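Local coordinates for thymocyte nuclear protein 1 (Leishmania major, PDB 2AR1) that is of unknown function but carries an EVE domain of the PUA clan, some of whose relatives bind modified nucleic acids, so a similar role is possible, at residues Leu129-Leu132 against Lys133-Glu137; Arg164-Glu167 against Glu168-Arg171. All blocks are in the same frame, centred on the assembly; numbering follows the deposited sequence.

Both contacts are local and lie on the surface, on the same side of the chain's centre, their own centres about 14 Å apart. Contact 1 is the short helix 129-132, which follows directly on strand 113-128, and the turn that ends it; contact 2 is the last turns of helix 156-169 and the final modelled residues. Each holds an i to i+4 salt bridge between glutamate and arginine, in opposite chain order: E131 to R135, R164 to E168. Contact 1 adds a backbone turn and a serine hydroxyl, contact 2 a cluster of three side-chain amides. M165 joins them, its CE packing 3.6 Å from E131 O and 3.8 Å from R135 CG.

Contact 1 (Leu129-Leu132 against Lys133-Glu137); sequences LHEL and KSRRE
R135 folds back over the end of helix 129-132 to reach E131, four residues earlier. With CG anti to the carbonyl carbon about the CA-CB bond (chi1 -59°), R135 CG passes 3.6 Å from E131 O, and the chain then bends at chi2 (-69°), which returns the guanidinium to the helix it has just left. There the two terminal nitrogens grip a single oxygen end-on: R135 NH1 lies 3.0 Å from E131 OE1, met nearly along the C-O axis, and R135 NH2 lies 3.3 Å from the same atom on its anti side. OE1 stays close to the guanidinium plane; with both nitrogens on one oxygen and the planes 64° apart, this is not the flat, two-oxygen pairing of a bidentate salt bridge. R135 NH1 also donates to S134 O at 2.9 Å, a further bond that restricts the rotation of the group.

The backbone beneath is a helix end running out into a turn just after strand 113-128, in the EVE domain of the PUA clan. K133 N closes an i to i+4 bond to L129 O (2.9 Å), whereas S134 N reaches only three residues back, to E131 O at 3.1 Å, with the donor well above the carbonyl plane; the shorter span marks a tighter, 3-10-like turn where the helix ends. S134 OG lies 2.8 Å from H130 O, and also over one face of the H130 ring, displaced toward its rim.

On another side of the turn the extended aliphatic chain of K133 brings its CE to 4.1 Å from L129 CD2, and the two side chains cross at a slant. A water lies within hydrogen-bonding distance of both L132 O and R135 O and bridges the helix end to the loop. L129 and L132 pack against F144 of helix 142-145 and Y68 of strand 64-69.

Contact 2 (Arg164-Glu167 against Glu168-Arg171); sequences RMNE and EQQR
An i to i+4 salt bridge and a knot of side-chain amides make up this local contact at the C-terminal end of helix 156-169, on the surface of the domain, where R164 meets E168 and N166 meets Q169 and Q170. R164 reaches forward with its chain extended from CG to NE, CG lying anti to the backbone N (chi1 153°), and NE donates to E168 OE2 at 2.8 Å. The oxygen lies near the guanidinium plane, yet NE comes to it from above the carboxylate plane, the two planes standing 80° apart. R164 NH2 adds a weak bond to the same E168 OE2 at 3.1 Å.

Underneath runs regular alpha-helical bonding: E168 N to R164 O at 3.0 Å and Q169 N to M165 O at the same length. This terminal helix packs against strand 113-128 of the mixed sheet in the EVE fold, M165 touching L127 and N166 touching W123.

On the strand-facing flank, N166 OD1 accepts Q169 NE2 at 2.9 Å, in the carbonyl plane, on a lone pair and nearly straight (167°), although the two amides are almost perpendicular. Q170 NE2 reaches the same OD1 at 3.0 Å, but that bond is weak. Q169 NE2 also makes a weak bond to T125 O of strand 113-128, a slight link from the amide cluster to the sheet. At the last modelled residue, the R171 chain bends and lays one face of its guanidinium over E167 O, while R171 NH1 comes 3.6 Å from E167 CB.

Contact 1 (Leu129-Leu132 against Lys133-Glu137)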
# COMPACT_ATOMS: atom_id res chain seq x y z
N LEU A 129 -12.21 8.28 2.27
CA LEU A 129 -12.91 6.99 2.13
C LEU A 129 -14.37 7.21 1.75
O LEU A 129 -14.87 6.50 0.84
CB LEU A 129 -12.71 6.12 3.35
CG LEU A 129 -13.43 4.81 3.14
CD1 LEU A 129 -12.72 3.81 2.34
CD2 LEU A 129 -13.84 4.32 4.52
N HIS A 130 -14.99 8.22 2.38
CA HIS A 130 -16.43 8.54 2.10
C HIS A 130 -16.59 8.78 0.59
O HIS A 130 -17.48 8.20 -0.06
CB HIS A 130 -16.86 9.79 2.86
CG HIS A 130 -18.18 10.32 2.39
ND1 HIS A 130 -19.39 9.78 2.79
CD2 HIS A 130 -18.48 11.31 1.52
CE1 HIS A 130 -20.38 10.45 2.23
NE2 HIS A 130 -19.86 11.40 1.47
N GLU A 131 -15.69 9.56 -0.02
CA GLU A 131 -15.80 9.79 -1.45
C GLU A 131 -15.53 8.53 -2.24
O GLU A 131 -16.13 8.38 -3.31
CB GLU A 131 -14.91 10.92 -1.96
CG GLU A 131 -15.32 12.30 -1.52
CD GLU A 131 -16.84 12.58 -1.68
OE1 GLU A 131 -17.43 12.31 -2.77
OE2 GLU A 131 -17.47 13.08 -0.73
N LEU A 132 -14.63 7.68 -1.75
CA LEU A 132 -14.28 6.48 -2.53
C LEU A 132 -15.53 5.59 -2.61
O LEU A 132 -15.73 4.89 -3.62
CB LEU A 132 -13.13 5.69 -1.93
CG LEU A 132 -11.77 6.42 -1.96
CD1 LEU A 132 -10.77 5.73 -1.05
CD2 LEU A 132 -11.18 6.65 -3.37
N LYS A 133 -16.28 5.60 -1.53
CA LYS A 133 -17.53 4.79 -1.44
C LYS A 133 -18.77 5.41 -2.15
O LYS A 133 -19.89 4.88 -2.08
CB LYS A 133 -17.89 4.48 0.04
CG LYS A 133 -16.96 3.46 0.67
CD LYS A 133 -17.55 2.86 1.93
CE LYS A 133 -16.61 1.95 2.68
NZ LYS A 133 -17.09 1.37 3.93
N SER A 134 -18.56 6.56 -2.78
CA SER A 134 -19.62 7.33 -3.42
C SER A 134 -19.33 7.47 -4.93
O SER A 134 -19.72 8.44 -5.58
CB SER A 134 -19.68 8.74 -2.75
OG SER A 134 -19.96 8.63 -1.39
N ARG A 135 -18.68 6.46 -5.53
CA ARG A 135 -18.48 6.46 -6.98
C ARG A 135 -18.83 5.08 -7.48
O ARG A 135 -18.34 4.07 -6.99
CB ARG A 135 -17.06 6.80 -7.38
CG ARG A 135 -16.62 8.20 -6.88
CD ARG A 135 -17.39 9.25 -7.63
NE ARG A 135 -16.86 10.57 -7.27
CZ ARG A 135 -17.13 11.20 -6.14
NH1 ARG A 135 -17.95 10.72 -5.23
NH2 ARG A 135 -16.50 12.38 -5.90
N ARG A 136 -19.64 5.02 -8.51
CA ARG A 136 -20.05 3.70 -9.07
C ARG A 136 -18.83 2.91 -9.57
O ARG A 136 -18.78 1.65 -9.43
CB ARG A 136 -20.93 3.93 -10.28
CG ARG A 136 -21.39 2.65 -11.01
CD ARG A 136 -21.97 1.73 -10.03
NE ARG A 136 -22.63 0.60 -10.67
CZ ARG A 136 -23.54 -0.16 -10.06
NH1 ARG A 136 -23.90 0.09 -8.79
NH2 ARG A 136 -24.08 -1.16 -10.71
N GLU A 137 -17.84 3.62 -10.12
CA GLU A 137 -16.65 3.07 -10.75
C GLU A 137 -15.79 2.33 -9.75
O GLU A 137 -14.99 1.50 -10.13
CB GLU A 137 -15.91 4.19 -11.43
CG GLU A 137 -16.68 4.68 -12.63
CD GLU A 137 -17.63 5.83 -12.40
OE1 GLU A 137 -18.00 6.09 -11.23
OE2 GLU A 137 -18.06 6.40 -13.43
O HOH W 1 -18.01 3.36 -4.40

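Contact 2 (Arg164-Glu167 against Glu168-Arg171)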
# COMPACT_ATOMS: atom_id res chain seq x y z
N ARG A 164 -8.31 10.57 -11.22
CA ARG A 164 -9.25 11.58 -11.72
C ARG A 164 -9.87 12.35 -10.57
O ARG A 164 -10.06 13.54 -10.60
CB ARG A 164 -10.31 10.93 -12.61
CG ARG A 164 -11.60 11.65 -12.66
CD ARG A 164 -12.81 10.84 -13.16
NE ARG A 164 -14.00 11.71 -13.14
CZ ARG A 164 -15.11 11.55 -13.85
NH1 ARG A 164 -15.22 10.57 -14.70
NH2 ARG A 164 -16.08 12.47 -13.76
N MET A 165 -10.31 11.62 -9.57
CA MET A 165 -10.87 12.25 -8.36
C MET A 165 -9.90 13.23 -7.64
O MET A 165 -10.32 14.29 -7.13
CB MET A 165 -11.34 11.20 -7.38
CG MET A 165 -12.55 10.47 -7.87
SD MET A 165 -12.93 9.01 -6.82
CE MET A 165 -13.49 9.72 -5.43
N ASN A 166 -8.63 12.84 -7.56
CA ASN A 166 -7.64 13.76 -6.98
C ASN A 166 -7.57 15.05 -7.79
O ASN A 166 -7.49 16.16 -7.21
CB ASN A 166 -6.26 13.13 -6.86
CG ASN A 166 -5.23 14.13 -6.36
OD1 ASN A 166 -5.41 14.73 -5.29
ND2 ASN A 166 -4.16 14.33 -7.11
N GLU A 167 -7.60 14.93 -9.11
CA GLU A 167 -7.54 16.11 -9.97
C GLU A 167 -8.76 16.96 -9.79
O GLU A 167 -8.62 18.15 -9.72
CB GLU A 167 -7.40 15.73 -11.45
CG GLU A 167 -6.32 14.78 -11.70
CD GLU A 167 -6.08 14.62 -13.19
OE1 GLU A 167 -7.01 14.19 -13.91
OE2 GLU A 167 -4.96 14.93 -13.62
N GLU A 168 -9.96 16.37 -9.67
CA GLU A 168 -11.19 17.14 -9.47
C GLU A 168 -11.10 17.89 -8.15
O GLU A 168 -11.47 19.05 -8.10
CB GLU A 168 -12.41 16.19 -9.47
CG GLU A 168 -12.54 15.51 -10.84
CD GLU A 168 -13.57 14.38 -10.90
OE1 GLU A 168 -13.76 13.66 -9.90
OE2 GLU A 168 -14.16 14.21 -11.99
N GLN A 169 -10.58 17.24 -7.12
CA GLN A 169 -10.46 17.81 -5.77
C GLN A 169 -9.45 18.97 -5.75
O GLN A 169 -9.64 19.99 -5.06
CB GLN A 169 -10.13 16.74 -4.71
CG GLN A 169 -8.66 16.59 -4.30
CD GLN A 169 -8.43 15.62 -3.11
OE1 GLN A 169 -9.26 15.56 -2.17
NE2 GLN A 169 -7.27 14.91 -3.12
N GLN A 170 -8.41 18.85 -6.57
CA GLN A 170 -7.34 19.85 -6.63
C GLN A 170 -7.74 21.08 -7.47
O GLN A 170 -7.00 22.07 -7.56
CB GLN A 170 -6.06 19.19 -7.17
CG GLN A 170 -5.63 17.93 -6.32
CD GLN A 170 -5.29 18.28 -4.85
OE1 GLN A 170 -4.72 19.35 -4.61
NE2 GLN A 170 -5.64 17.39 -3.87
N ARG A 171 -8.94 21.04 -8.05
CA ARG A 171 -9.48 22.16 -8.82
C ARG A 171 -10.56 22.99 -8.09
O ARG A 171 -11.43 22.47 -7.38
CB ARG A 171 -10.02 21.63 -10.14
CG ARG A 171 -8.94 21.05 -11.03
CD ARG A 171 -9.39 20.99 -12.47
NE ARG A 171 -10.46 20.03 -12.68
CZ ARG A 171 -10.29 18.78 -13.13
NH1 ARG A 171 -9.07 18.31 -13.41
NH2 ARG A 171 -11.35 17.99 -13.29